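Local coordinates for Lmo0547 protein (Listeria monocytogenes, PDB 4R9N) that probably regulates transcription, pairing sequence-specific DNA binding with a domain that is thought to bind a sugar effector, as in the SorC family, at residues V5-K10 with M249-L254; E19-A24 with I240-I245; M28-A33 with L221-Q226; D146-G151 with P216-L221; E40-L45 with R64-E69. All coordinates share one frame; numbering follows the deposited sequence.

Interaction 1 of 5, residues V5-K10 with M249-L254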
# COMPACT_ATOMS: atom_id res chain seq x y z
N VAL A 5 -19.00 4.23 -14.18
CA VAL A 5 -19.33 5.32 -13.28
C VAL A 5 -20.34 4.81 -12.26
O VAL A 5 -20.29 5.18 -11.09
CB VAL A 5 -19.88 6.55 -14.01
CG1 VAL A 5 -20.12 7.69 -13.02
CG2 VAL A 5 -18.91 7.02 -15.09
N ASP A 6 -21.24 3.94 -12.72
CA ASP A 6 -22.20 3.29 -11.84
C ASP A 6 -21.49 2.57 -10.75
O ASP A 6 -21.90 2.72 -9.61
CB ASP A 6 -23.07 2.24 -12.58
CG ASP A 6 -24.27 2.83 -13.27
OD1 ASP A 6 -24.33 4.08 -13.40
OD2 ASP A 6 -25.15 2.02 -13.69
N LEU A 7 -20.51 1.72 -11.09
CA LEU A 7 -19.82 0.97 -10.05
C LEU A 7 -19.06 1.90 -9.11
O LEU A 7 -19.02 1.63 -7.91
CB LEU A 7 -18.90 -0.12 -10.61
CG LEU A 7 -19.57 -1.31 -11.28
CD1 LEU A 7 -18.60 -2.14 -12.12
CD2 LEU A 7 -20.23 -2.18 -10.22
N GLU A 8 -18.44 2.95 -9.64
CA GLU A 8 -17.67 3.90 -8.82
C GLU A 8 -18.56 4.56 -7.76
O GLU A 8 -18.24 4.53 -6.59
CB GLU A 8 -16.97 4.95 -9.68
CG GLU A 8 -15.92 4.34 -10.60
CD GLU A 8 -15.31 5.29 -11.62
OE1 GLU A 8 -15.94 6.32 -11.97
OE2 GLU A 8 -14.18 4.98 -12.12
N GLN A 9 -19.69 5.10 -8.17
CA GLN A 9 -20.72 5.63 -7.26
C GLN A 9 -21.12 4.68 -6.19
O GLN A 9 -21.23 5.01 -5.03
CB GLN A 9 -22.01 5.94 -8.05
CG GLN A 9 -21.91 7.17 -8.91
CD GLN A 9 -23.28 7.72 -9.32
OE1 GLN A 9 -24.04 7.06 -10.04
NE2 GLN A 9 -23.60 8.92 -8.85
N LYS A 10 -21.41 3.46 -6.61
CA LYS A 10 -21.87 2.45 -5.68
C LYS A 10 -20.82 2.16 -4.62
O LYS A 10 -21.13 2.03 -3.48
CB LYS A 10 -22.26 1.18 -6.41
CG LYS A 10 -23.67 1.28 -6.97
CD LYS A 10 -23.93 0.20 -7.99
CE LYS A 10 -25.19 0.51 -8.78
NZ LYS A 10 -25.68 -0.74 -9.40
N MSE A 249 -13.32 -6.96 -9.55
CA MSE A 249 -13.16 -6.86 -8.12
C MSE A 249 -14.28 -6.03 -7.56
O MSE A 249 -14.78 -6.34 -6.49
CB MSE A 249 -11.85 -6.15 -7.75
CG MSE A 249 -11.70 -5.90 -6.26
SE MSE A 249 -11.35 -7.58 -5.25
CE MSE A 249 -10.29 -8.35 -6.71
N ALA A 250 -14.64 -4.95 -8.23
CA ALA A 250 -15.75 -4.12 -7.74
C ALA A 250 -17.07 -4.92 -7.60
O ALA A 250 -17.78 -4.78 -6.59
CB ALA A 250 -15.93 -2.93 -8.62
N GLU A 251 -17.37 -5.77 -8.57
CA GLU A 251 -18.62 -6.54 -8.54
C GLU A 251 -18.63 -7.47 -7.35
O GLU A 251 -19.65 -7.63 -6.67
CB GLU A 251 -18.81 -7.33 -9.84
CG GLU A 251 -19.18 -6.42 -11.02
CD GLU A 251 -18.88 -7.01 -12.40
OE1 GLU A 251 -18.45 -8.18 -12.50
OE2 GLU A 251 -19.06 -6.29 -13.41
N TYR A 252 -17.47 -8.04 -7.09
CA TYR A 252 -17.30 -9.02 -6.08
C TYR A 252 -17.36 -8.41 -4.69
O TYR A 252 -17.79 -9.06 -3.76
CB TYR A 252 -15.94 -9.71 -6.31
CG TYR A 252 -15.73 -10.97 -5.53
CD1 TYR A 252 -16.77 -11.91 -5.37
CD2 TYR A 252 -14.49 -11.26 -4.97
CE1 TYR A 252 -16.57 -13.08 -4.65
CE2 TYR A 252 -14.29 -12.43 -4.24
CZ TYR A 252 -15.32 -13.34 -4.09
OH TYR A 252 -15.10 -14.49 -3.38
N ILE A 253 -16.91 -7.17 -4.53
CA ILE A 253 -16.97 -6.56 -3.21
C ILE A 253 -18.23 -5.71 -2.99
O ILE A 253 -18.46 -5.29 -1.87
CB ILE A 253 -15.71 -5.74 -2.85
CG1 ILE A 253 -15.52 -4.50 -3.71
CG2 ILE A 253 -14.47 -6.63 -2.92
CD1 ILE A 253 -14.39 -3.60 -3.21
N LEU A 254 -19.03 -5.48 -4.01
CA LEU A 254 -20.25 -4.68 -3.80
C LEU A 254 -21.33 -5.53 -3.14
O LEU A 254 -21.87 -5.15 -2.09
CB LEU A 254 -20.76 -4.07 -5.10
CG LEU A 254 -20.02 -2.75 -5.29
CD1 LEU A 254 -20.10 -2.28 -6.74
CD2 LEU A 254 -20.51 -1.66 -4.32
OXT LEU A 254 -21.62 -6.61 -3.64
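Ile253 N is held twice in the last turn of helix 247-253, by Met249 O at 3.0 Å and, weakly, by Ala250 O at 3.3 Å. Between helices 3-15 and 247-253, by contrast, there is no hydrogen bond, and two leucines do most of the work. Leu7 sets CG anti to its carbonyl carbon (chi1 -68°), and Leu254, the final residue, makes the same choice (chi1 -86°). The two branches cross obliquely and meet methyl to methyl, Leu7 CD2 lying 3.5 Å from Leu254 CD1, tighter than a usual carbon contact. The other methyl, Leu254 CD2, settles on the next turn, 3.9 Å from Lys10 CB. Lys10 lends only the root of its chain; the extended remainder leads its ammonium away. Leu7 CD1 makes a looser contact, 4.5 Å from Ala250 CB. This joins the first and last helices of the Rossmann-like domain, with Leu11 continuing the seam and Lys14 NZ hydrogen-bonding Leu254 O. Because the side chains meet mainly through carbon and no hydrogen bond crosses, the pairing probably rests on shape and the hydrophobic effect, at the surface of the domain.

Interaction 2 of 5, residues E19-A24 with I240-I245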
# COMPACT_ATOMS: atom_id res chain seq x y z
N GLU A 19 -13.05 8.69 -3.42
CA GLU A 19 -13.13 8.33 -4.81
C GLU A 19 -12.85 6.86 -5.07
O GLU A 19 -12.01 6.25 -4.42
CB GLU A 19 -12.16 9.17 -5.67
CG GLU A 19 -12.36 8.92 -7.17
CD GLU A 19 -11.44 9.70 -8.09
OE1 GLU A 19 -10.45 10.31 -7.61
OE2 GLU A 19 -11.71 9.73 -9.34
N ALA A 20 -13.55 6.30 -6.05
CA ALA A 20 -13.27 4.96 -6.55
C ALA A 20 -12.98 5.05 -8.03
O ALA A 20 -13.76 5.66 -8.78
CB ALA A 20 -14.40 3.99 -6.21
N ILE A 21 -11.84 4.51 -8.46
CA ILE A 21 -11.50 4.45 -9.85
C ILE A 21 -11.59 3.00 -10.32
O ILE A 21 -10.90 2.12 -9.77
CB ILE A 21 -10.07 4.96 -10.04
CG1 ILE A 21 -9.98 6.43 -9.60
CG2 ILE A 21 -9.68 4.73 -11.50
CD1 ILE A 21 -8.59 6.83 -9.09
N VAL A 22 -12.54 2.71 -11.20
CA VAL A 22 -12.81 1.35 -11.57
C VAL A 22 -12.39 1.19 -13.00
O VAL A 22 -12.82 1.95 -13.89
CB VAL A 22 -14.30 0.94 -11.45
CG1 VAL A 22 -14.45 -0.48 -11.89
CG2 VAL A 22 -14.79 1.05 -10.03
N VAL A 23 -11.64 0.14 -13.25
CA VAL A 23 -10.99 -0.08 -14.52
C VAL A 23 -11.72 -1.20 -15.24
O VAL A 23 -11.91 -2.25 -14.68
CB VAL A 23 -9.49 -0.42 -14.26
CG1 VAL A 23 -8.85 -1.02 -15.46
CG2 VAL A 23 -8.75 0.84 -13.81
N ALA A 24 -12.13 -0.97 -16.48
CA ALA A 24 -12.89 -1.95 -17.23
C ALA A 24 -11.97 -2.98 -17.82
O ALA A 24 -11.09 -2.64 -18.58
CB ALA A 24 -13.71 -1.29 -18.34
N ILE A 240 -8.66 3.70 4.04
CA ILE A 240 -8.46 3.98 2.62
C ILE A 240 -9.46 5.02 2.20
O ILE A 240 -10.65 4.92 2.46
CB ILE A 240 -8.68 2.73 1.76
CG1 ILE A 240 -7.59 1.72 2.03
CG2 ILE A 240 -8.82 3.06 0.26
CD1 ILE A 240 -8.02 0.30 1.70
N ASP A 241 -8.98 5.96 1.42
CA ASP A 241 -9.80 7.07 0.88
C ASP A 241 -10.13 6.93 -0.60
O ASP A 241 -11.21 7.36 -1.04
CB ASP A 241 -9.09 8.40 1.15
CG ASP A 241 -8.84 8.62 2.64
OD1 ASP A 241 -9.86 8.64 3.40
OD2 ASP A 241 -7.63 8.74 3.07
N VAL A 242 -9.23 6.32 -1.36
CA VAL A 242 -9.37 6.23 -2.79
C VAL A 242 -8.93 4.80 -3.13
O VAL A 242 -7.83 4.30 -2.68
CB VAL A 242 -8.42 7.24 -3.51
CG1 VAL A 242 -8.42 7.01 -5.01
CG2 VAL A 242 -8.75 8.71 -3.14
N ILE A 243 -9.74 4.12 -3.88
CA ILE A 243 -9.35 2.81 -4.40
C ILE A 243 -9.29 2.79 -5.88
O ILE A 243 -10.11 3.48 -6.58
CB ILE A 243 -10.30 1.67 -3.97
CG1 ILE A 243 -11.76 1.92 -4.33
CG2 ILE A 243 -10.17 1.39 -2.49
CD1 ILE A 243 -12.56 0.65 -4.15
N VAL A 244 -8.33 2.05 -6.40
CA VAL A 244 -8.19 1.79 -7.81
C VAL A 244 -8.27 0.28 -7.93
O VAL A 244 -7.40 -0.45 -7.39
CB VAL A 244 -6.85 2.30 -8.41
CG1 VAL A 244 -6.88 2.15 -9.90
CG2 VAL A 244 -6.65 3.77 -8.06
N ILE A 245 -9.35 -0.18 -8.55
CA ILE A 245 -9.62 -1.60 -8.73
C ILE A 245 -10.30 -1.89 -10.05
O ILE A 245 -10.78 -0.97 -10.73
CB ILE A 245 -10.46 -2.22 -7.60
CG1 ILE A 245 -11.83 -1.57 -7.53
CG2 ILE A 245 -9.71 -2.16 -6.25
CD1 ILE A 245 -12.75 -2.32 -6.55
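Ile21 and Val244 stand side by side on neighbouring parallel strands and point the same way, and the rest of the contact can be read from that pair. Ile21 has CG1 anti to its carbonyl carbon (chi1 -62°), which, with the outer torsion near anti, carries CD1 across to the adjacent strand. Ile21 CD1 lies 3.8 Å from Val244 CG2 and 4.1 Å from Val242 CG1; towards Val242 the approach is oblique. One tip thus bridges two valines of the same strand face. On the other face, Ile243 turns CG1 into the crowded position between its backbone N and carbonyl carbon (chi1 55°), and CG1 comes to rest 3.8 Å from Ala20 CB, whose small size admits it. The backbones hold these partners level. Ile21 N donates to Ile243 O at 2.8 Å, almost perfectly straight and nearly along the C=O axis, and Ile21 O receives Ile245 N at 3.0 Å, also nearly axial. Both polar atoms of Ile21 are thereby used, while Val23 N closes the series on Ile245 O at 2.9 Å. The strand axes diverge by just 6°. Strand 19-23 is outermost in the parallel sheet of this Rossmann-like domain, and strand 242-246 passes the hydrogen bonding on to strand 217-221. Helix 30-49 covers the face of Ile21 and Val244, and Arg48 forms a salt bridge with Glu19; on the Ala20 and Ile245 side lie helices 3-15 and 247-253, with Leu11 touching Ala20 and Ala250 touching Ile245.

Interaction 3 of 5, residues M28-A33 with L221-Q226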
# COMPACT_ATOMS: atom_id res chain seq x y z
N MSE A 28 -9.59 -10.38 -19.83
CA MSE A 28 -8.26 -10.54 -19.24
C MSE A 28 -8.19 -11.50 -18.12
O MSE A 28 -9.08 -11.55 -17.26
CB MSE A 28 -7.95 -9.14 -18.68
CG MSE A 28 -7.73 -8.10 -19.78
SE MSE A 28 -7.51 -6.29 -18.91
CE MSE A 28 -6.57 -5.48 -20.38
N SER A 29 -7.08 -12.24 -18.03
CA SER A 29 -6.78 -13.03 -16.83
C SER A 29 -6.50 -12.12 -15.62
O SER A 29 -6.34 -10.90 -15.76
CB SER A 29 -5.55 -13.90 -17.10
OG SER A 29 -4.36 -13.11 -17.08
N GLU A 30 -6.42 -12.69 -14.43
CA GLU A 30 -6.10 -11.88 -13.26
C GLU A 30 -4.77 -11.14 -13.48
O GLU A 30 -4.68 -9.96 -13.15
CB GLU A 30 -6.00 -12.73 -12.00
CG GLU A 30 -5.98 -11.92 -10.72
CD GLU A 30 -5.74 -12.81 -9.50
OE1 GLU A 30 -6.65 -13.60 -9.14
OE2 GLU A 30 -4.63 -12.72 -8.92
N GLU A 31 -3.77 -11.83 -14.03
CA GLU A 31 -2.42 -11.30 -14.27
C GLU A 31 -2.44 -10.19 -15.32
O GLU A 31 -1.77 -9.17 -15.22
CB GLU A 31 -1.48 -12.43 -14.78
CG GLU A 31 -1.52 -13.75 -14.01
CD GLU A 31 -0.35 -14.65 -14.35
OE1 GLU A 31 0.09 -15.42 -13.46
OE2 GLU A 31 0.12 -14.61 -15.51
N GLU A 32 -3.21 -10.41 -16.38
CA GLU A 32 -3.32 -9.36 -17.43
C GLU A 32 -4.09 -8.08 -16.89
O GLU A 32 -3.76 -6.92 -17.21
CB GLU A 32 -4.02 -9.91 -18.66
CG GLU A 32 -3.32 -11.15 -19.22
CD GLU A 32 -4.19 -11.99 -20.15
OE1 GLU A 32 -5.43 -11.99 -19.99
OE2 GLU A 32 -3.60 -12.62 -21.04
N ALA A 33 -5.11 -8.33 -16.09
CA ALA A 33 -5.86 -7.27 -15.44
C ALA A 33 -4.94 -6.44 -14.50
O ALA A 33 -5.03 -5.21 -14.46
CB ALA A 33 -7.00 -7.88 -14.67
N LEU A 221 -4.30 0.28 -4.12
CA LEU A 221 -4.35 -0.46 -5.38
C LEU A 221 -4.48 -1.93 -5.04
O LEU A 221 -3.63 -2.44 -4.32
CB LEU A 221 -2.99 -0.29 -6.07
CG LEU A 221 -2.66 0.92 -6.92
CD1 LEU A 221 -3.22 2.21 -6.40
CD2 LEU A 221 -1.15 1.03 -7.14
N ALA A 222 -5.49 -2.65 -5.54
CA ALA A 222 -5.58 -4.09 -5.22
C ALA A 222 -6.14 -4.87 -6.39
O ALA A 222 -7.00 -4.40 -7.11
CB ALA A 222 -6.46 -4.33 -4.01
N ASN A 223 -5.70 -6.12 -6.52
CA ASN A 223 -6.31 -6.99 -7.51
C ASN A 223 -6.35 -8.42 -7.02
O ASN A 223 -5.46 -8.84 -6.25
CB ASN A 223 -5.52 -6.95 -8.81
CG ASN A 223 -6.25 -7.65 -9.97
OD1 ASN A 223 -7.44 -7.42 -10.22
ND2 ASN A 223 -5.53 -8.52 -10.65
N GLY A 224 -7.34 -9.18 -7.50
CA GLY A 224 -7.40 -10.60 -7.23
C GLY A 224 -8.41 -10.91 -6.18
O GLY A 224 -8.42 -10.35 -5.08
N LEU A 225 -9.28 -11.84 -6.50
CA LEU A 225 -10.46 -12.03 -5.67
C LEU A 225 -10.10 -12.63 -4.28
O LEU A 225 -10.81 -12.37 -3.31
CB LEU A 225 -11.52 -12.80 -6.49
CG LEU A 225 -11.93 -12.03 -7.81
CD1 LEU A 225 -12.74 -12.89 -8.77
CD2 LEU A 225 -12.72 -10.73 -7.60
N GLN A 226 -8.97 -13.34 -4.16
CA GLN A 226 -8.45 -13.81 -2.87
C GLN A 226 -8.22 -12.66 -1.88
O GLN A 226 -8.13 -12.86 -0.67
CB GLN A 226 -7.13 -14.59 -3.04
CG GLN A 226 -7.28 -16.01 -3.60
CD GLN A 226 -5.95 -16.77 -3.73
OE1 GLN A 226 -4.89 -16.27 -3.35
NE2 GLN A 226 -6.01 -17.98 -4.26
O HOH W 1 -9.16 -12.78 -9.24
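Glu30 and Asn223 both carry CG anti to their backbone N (chi1 -167° and -170°), and from these positions the two side chains slide past each other in opposite directions. The amide nitrogen of Asn223 reaches back to the first turn of helix 30-49, where ND2 gives a weak, bent hydrogen bond to Glu30 O at 3.0 Å. The same ND2 lies 3.4 Å from Glu30 CG, and the carboxylate of Glu30 is turned 88° from the amide. Extended beyond CG, Glu30 runs on until CD sits 3.6 Å from Gly224 CA. Gly224 has positive phi, and the absence of a side chain lets the carboxylate come this close. The loop of Asn223 and Gly224 follows strand 217-221 at the C-terminal ends of the parallel strands, the end at which Rossmann-like folds commonly place their ligand sites. The helix that meets it begins with a capping box: Ser29 OG accepts from Glu32 N at 3.0 Å, and Ser29 N donates to Glu32 OE1 at 2.6 Å, from above the carboxylate plane. Beyond the glycine a water links the segments, donating to Glu30 OE1 at 2.6 Å and accepting from Leu225 N at 2.9 Å.

Interaction 4 of 5, residues D146-G151 with P216-L221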
# COMPACT_ATOMS: atom_id res chain seq x y z
N ASP A 146 1.12 14.26 2.36
CA ASP A 146 -0.19 14.73 1.89
C ASP A 146 -1.03 13.52 1.44
O ASP A 146 -2.27 13.50 1.53
CB ASP A 146 -0.03 15.67 0.70
CG ASP A 146 0.52 17.08 1.06
OD1 ASP A 146 0.50 17.53 2.23
OD2 ASP A 146 1.03 17.72 0.12
N MSE A 147 -0.33 12.59 0.78
CA MSE A 147 -0.98 11.39 0.25
C MSE A 147 -0.12 10.20 0.32
O MSE A 147 1.10 10.32 0.23
CB MSE A 147 -1.27 11.74 -1.24
CG MSE A 147 -1.49 10.67 -2.25
SE MSE A 147 -1.59 11.65 -4.03
CE MSE A 147 -2.00 9.95 -4.61
N ALA A 148 -0.73 9.00 0.33
CA ALA A 148 0.09 7.77 0.41
C ALA A 148 -0.52 6.76 -0.58
O ALA A 148 -1.74 6.75 -0.75
CB ALA A 148 0.09 7.21 1.80
N ILE A 149 0.32 5.94 -1.19
CA ILE A 149 -0.13 4.88 -2.08
C ILE A 149 0.32 3.57 -1.46
O ILE A 149 1.51 3.37 -1.19
CB ILE A 149 0.43 5.02 -3.47
CG1 ILE A 149 -0.02 6.40 -4.01
CG2 ILE A 149 0.01 3.81 -4.35
CD1 ILE A 149 0.55 6.74 -5.37
N VAL A 150 -0.65 2.67 -1.25
CA VAL A 150 -0.38 1.39 -0.58
C VAL A 150 -1.04 0.26 -1.39
O VAL A 150 -1.98 0.49 -2.17
CB VAL A 150 -0.88 1.36 0.89
CG1 VAL A 150 -0.24 2.43 1.71
CG2 VAL A 150 -2.39 1.45 0.92
N GLY A 151 -0.51 -0.95 -1.21
CA GLY A 151 -1.19 -2.19 -1.64
C GLY A 151 -1.96 -2.82 -0.47
O GLY A 151 -1.70 -2.54 0.69
N PRO A 216 -4.16 12.39 4.96
CA PRO A 216 -5.40 12.92 4.38
C PRO A 216 -5.95 12.08 3.26
O PRO A 216 -7.20 11.91 3.20
CB PRO A 216 -5.01 14.31 3.88
CG PRO A 216 -3.92 14.72 4.78
CD PRO A 216 -3.16 13.47 5.13
N THR A 217 -5.09 11.59 2.37
CA THR A 217 -5.55 10.77 1.26
C THR A 217 -4.70 9.54 1.14
O THR A 217 -3.52 9.60 0.72
CB THR A 217 -5.53 11.50 -0.08
OG1 THR A 217 -6.26 12.75 0.01
CG2 THR A 217 -6.09 10.60 -1.22
N VAL A 218 -5.27 8.40 1.42
CA VAL A 218 -4.56 7.12 1.27
C VAL A 218 -5.23 6.41 0.08
O VAL A 218 -6.46 6.19 0.07
CB VAL A 218 -4.68 6.24 2.52
CG1 VAL A 218 -4.15 4.83 2.23
CG2 VAL A 218 -3.97 6.88 3.68
N VAL A 219 -4.42 6.10 -0.93
CA VAL A 219 -4.86 5.41 -2.09
C VAL A 219 -4.42 3.97 -2.05
O VAL A 219 -3.24 3.71 -1.80
CB VAL A 219 -4.21 6.03 -3.33
CG1 VAL A 219 -4.72 5.30 -4.56
CG2 VAL A 219 -4.52 7.50 -3.38
N ALA A 220 -5.35 3.04 -2.24
CA ALA A 220 -5.01 1.64 -2.32
C ALA A 220 -5.27 1.08 -3.70
O ALA A 220 -6.33 1.38 -4.40
CB ALA A 220 -5.77 0.87 -1.27
N LEU A 221 -4.30 0.28 -4.12
CA LEU A 221 -4.35 -0.46 -5.38
C LEU A 221 -4.48 -1.93 -5.04
O LEU A 221 -3.63 -2.44 -4.32
CB LEU A 221 -2.99 -0.29 -6.07
CG LEU A 221 -2.66 0.92 -6.92
CD1 LEU A 221 -3.22 2.21 -6.40
CD2 LEU A 221 -1.15 1.03 -7.14
O HOH W 2 -4.10 14.70 -0.06
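Strands 147-151 and 217-221 are parallel neighbours near the middle of the Rossmann-like sheet, their axes 23° apart, and Val219, Val150 and Leu221 bury the most surface between them. Both backbone polar atoms of Val219 bond to strand 147-151: its N donates to Ala148 O at 2.8 Å in an essentially straight bond (179°), and its O accepts from Val150 N, also at 2.8 Å. Its CG2 meets the CE methyl of selenomethionine Met147, which reaches it at 3.7 Å on an extended chain. Val150 faces the other side of the sheet. With chi1 at -59° its CG2 takes the crowded place between backbone N and carbonyl carbon, and this methyl crosses towards the neighbouring strand, 4.0 Å from Val218 CG1 and 4.1 Å from Ala220 CB. Leu221, back on the Val219 face, spreads both methyls against Ile149 CG2. Leu45 of helix 30-49 and Phe66 of helix 61-69 pack on this face. Thr217 N makes only a weak bond to Asp146 O. A water also links the two residues, donating to Asp146 O at 2.7 Å and pairing with Thr217 OG1 at 2.9 Å.

Interaction 5 of 5, residues E40-L45 with R64-E69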
# COMPACT_ATOMS: atom_id res chain seq x y z
N GLU A 40 -3.37 2.03 -15.77
CA GLU A 40 -4.43 3.04 -15.60
C GLU A 40 -4.33 3.79 -14.29
O GLU A 40 -4.66 5.02 -14.27
CB GLU A 40 -5.79 2.41 -15.79
CG GLU A 40 -5.93 1.95 -17.25
CD GLU A 40 -5.81 3.10 -18.27
OE1 GLU A 40 -6.30 4.20 -17.99
OE2 GLU A 40 -5.19 2.91 -19.34
N ALA A 41 -3.82 3.12 -13.25
CA ALA A 41 -3.54 3.79 -12.01
C ALA A 41 -2.48 4.83 -12.18
O ALA A 41 -2.63 5.94 -11.64
CB ALA A 41 -3.17 2.83 -10.91
N ALA A 42 -1.42 4.50 -12.92
CA ALA A 42 -0.39 5.47 -13.14
C ALA A 42 -0.94 6.71 -13.84
O ALA A 42 -0.61 7.86 -13.48
CB ALA A 42 0.74 4.87 -13.90
N TYR A 43 -1.76 6.49 -14.84
CA TYR A 43 -2.31 7.58 -15.65
C TYR A 43 -3.18 8.47 -14.80
O TYR A 43 -2.96 9.69 -14.75
CB TYR A 43 -3.06 7.06 -16.83
CG TYR A 43 -3.84 8.12 -17.58
CD1 TYR A 43 -3.20 9.19 -18.22
CD2 TYR A 43 -5.19 8.08 -17.58
CE1 TYR A 43 -3.90 10.18 -18.88
CE2 TYR A 43 -5.91 9.05 -18.23
CZ TYR A 43 -5.27 10.11 -18.88
OH TYR A 43 -6.06 11.07 -19.52
N THR A 44 -4.13 7.88 -14.09
CA THR A 44 -5.05 8.66 -13.32
C THR A 44 -4.45 9.28 -12.09
O THR A 44 -4.70 10.49 -11.79
CB THR A 44 -6.26 7.85 -12.92
OG1 THR A 44 -6.93 7.47 -14.11
CG2 THR A 44 -7.19 8.71 -12.07
N LEU A 45 -3.61 8.52 -11.37
CA LEU A 45 -3.02 9.05 -10.17
C LEU A 45 -1.93 10.09 -10.40
O LEU A 45 -1.76 10.95 -9.53
CB LEU A 45 -2.52 7.95 -9.25
CG LEU A 45 -3.59 6.94 -8.74
CD1 LEU A 45 -2.89 5.87 -7.91
CD2 LEU A 45 -4.72 7.55 -7.89
N ARG A 64 5.16 -1.81 -7.45
CA ARG A 64 6.27 -1.91 -8.41
C ARG A 64 5.76 -1.73 -9.87
O ARG A 64 6.30 -0.95 -10.66
CB ARG A 64 7.03 -3.18 -8.20
CG ARG A 64 8.11 -3.40 -9.24
CD ARG A 64 9.30 -2.55 -8.84
NE ARG A 64 9.36 -1.37 -9.62
CZ ARG A 64 10.29 -0.44 -9.52
NH1 ARG A 64 10.23 0.55 -10.41
NH2 ARG A 64 11.23 -0.47 -8.57
N LYS A 65 4.68 -2.43 -10.22
CA LYS A 65 4.07 -2.26 -11.51
C LYS A 65 3.59 -0.81 -11.78
O LYS A 65 3.80 -0.24 -12.85
CB LYS A 65 2.94 -3.29 -11.69
CG LYS A 65 3.45 -4.70 -11.92
CD LYS A 65 2.36 -5.76 -11.87
CE LYS A 65 2.93 -7.19 -12.10
NZ LYS A 65 3.54 -7.29 -13.46
N PHE A 66 2.91 -0.24 -10.81
CA PHE A 66 2.50 1.18 -10.86
C PHE A 66 3.68 2.05 -11.18
O PHE A 66 3.64 2.91 -12.06
CB PHE A 66 1.85 1.56 -9.54
CG PHE A 66 1.66 3.02 -9.32
CD1 PHE A 66 0.60 3.71 -9.89
CD2 PHE A 66 2.54 3.72 -8.51
CE1 PHE A 66 0.42 5.06 -9.64
CE2 PHE A 66 2.37 5.05 -8.28
CZ PHE A 66 1.30 5.72 -8.86
N ALA A 67 4.75 1.86 -10.44
CA ALA A 67 5.96 2.67 -10.68
C ALA A 67 6.58 2.47 -12.06
O ALA A 67 7.03 3.40 -12.68
CB ALA A 67 6.97 2.45 -9.56
N ASN A 68 6.56 1.25 -12.59
CA ASN A 68 7.11 0.99 -13.88
C ASN A 68 6.28 1.72 -14.93
O ASN A 68 6.85 2.16 -15.95
CB ASN A 68 7.07 -0.55 -14.17
CG ASN A 68 8.10 -1.34 -13.35
OD1 ASN A 68 9.00 -0.80 -12.71
ND2 ASN A 68 7.95 -2.63 -13.36
N GLU A 69 4.95 1.78 -14.70
CA GLU A 69 4.05 2.40 -15.68
C GLU A 69 3.99 3.93 -15.57
O GLU A 69 3.40 4.62 -16.43
CB GLU A 69 2.63 1.84 -15.53
CG GLU A 69 2.49 0.33 -15.82
CD GLU A 69 2.52 0.01 -17.29
OE1 GLU A 69 2.56 0.92 -18.16
OE2 GLU A 69 2.52 -1.20 -17.55
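Helices 30-49 and 61-69 lie next to each other on one face of the Rossmann-like sheet, crossing at -62° with their local axes 8.4 Å apart at closest approach. The apolar part centres on Phe66. With CG anti to the backbone N (chi1 167°), its ring swings towards the other helix and drives CE1 to within 3.6 Å of Ala42 CA, an approach made possible by the small side chains of Ala41 and Ala42. Leu45 crosses the Phe66 side chain at about a right angle and brings CD1 3.8 Å from Phe66 CE1, while Ala41 CB lies 4.0 Å from Phe66 CD1. Leu221 of the sheet touches both Leu45 and Phe66. No hydrogen bond joins the two segments. The chain of Glu69 bends at chi2 and leads its carboxylate away to a salt bridge with Lys39. Backbone oxygens still take part through van der Waals contact: Ala41 O lies at the edge of the Phe66 ring, near its plane. One turn beyond Phe66, Glu69 is met by Ala42 CB, which rests 3.7 Å from Glu69 O and 3.9 Å from Glu69 CB.

How the interactions relate
The five contacts trace one Rossmann-like domain from its edge to its middle. Interaction 1 joins the two ends of the chain and encloses the other four along the sequence; interaction 2 encloses interaction 3, which in turn encloses interactions 5 and 4, these two in series. Interactions 2 and 4, centres 11 Å apart, belong to the same parallel sheet, where strands 242-246 and 217-221 are neighbours. Helix 30-49 serves interactions 3 and 5, its start meeting a loop and its middle covering the sheet. Interactions 3 and 4 share Leu221, which also touches interaction 5. Interactions 1 and 5, about 21 Å apart by centres, do not touch. Outer strand 19-23, the middle strands and the helices of both chain ends are thus tied into one domain, probably the sugar-binding part of the regulator.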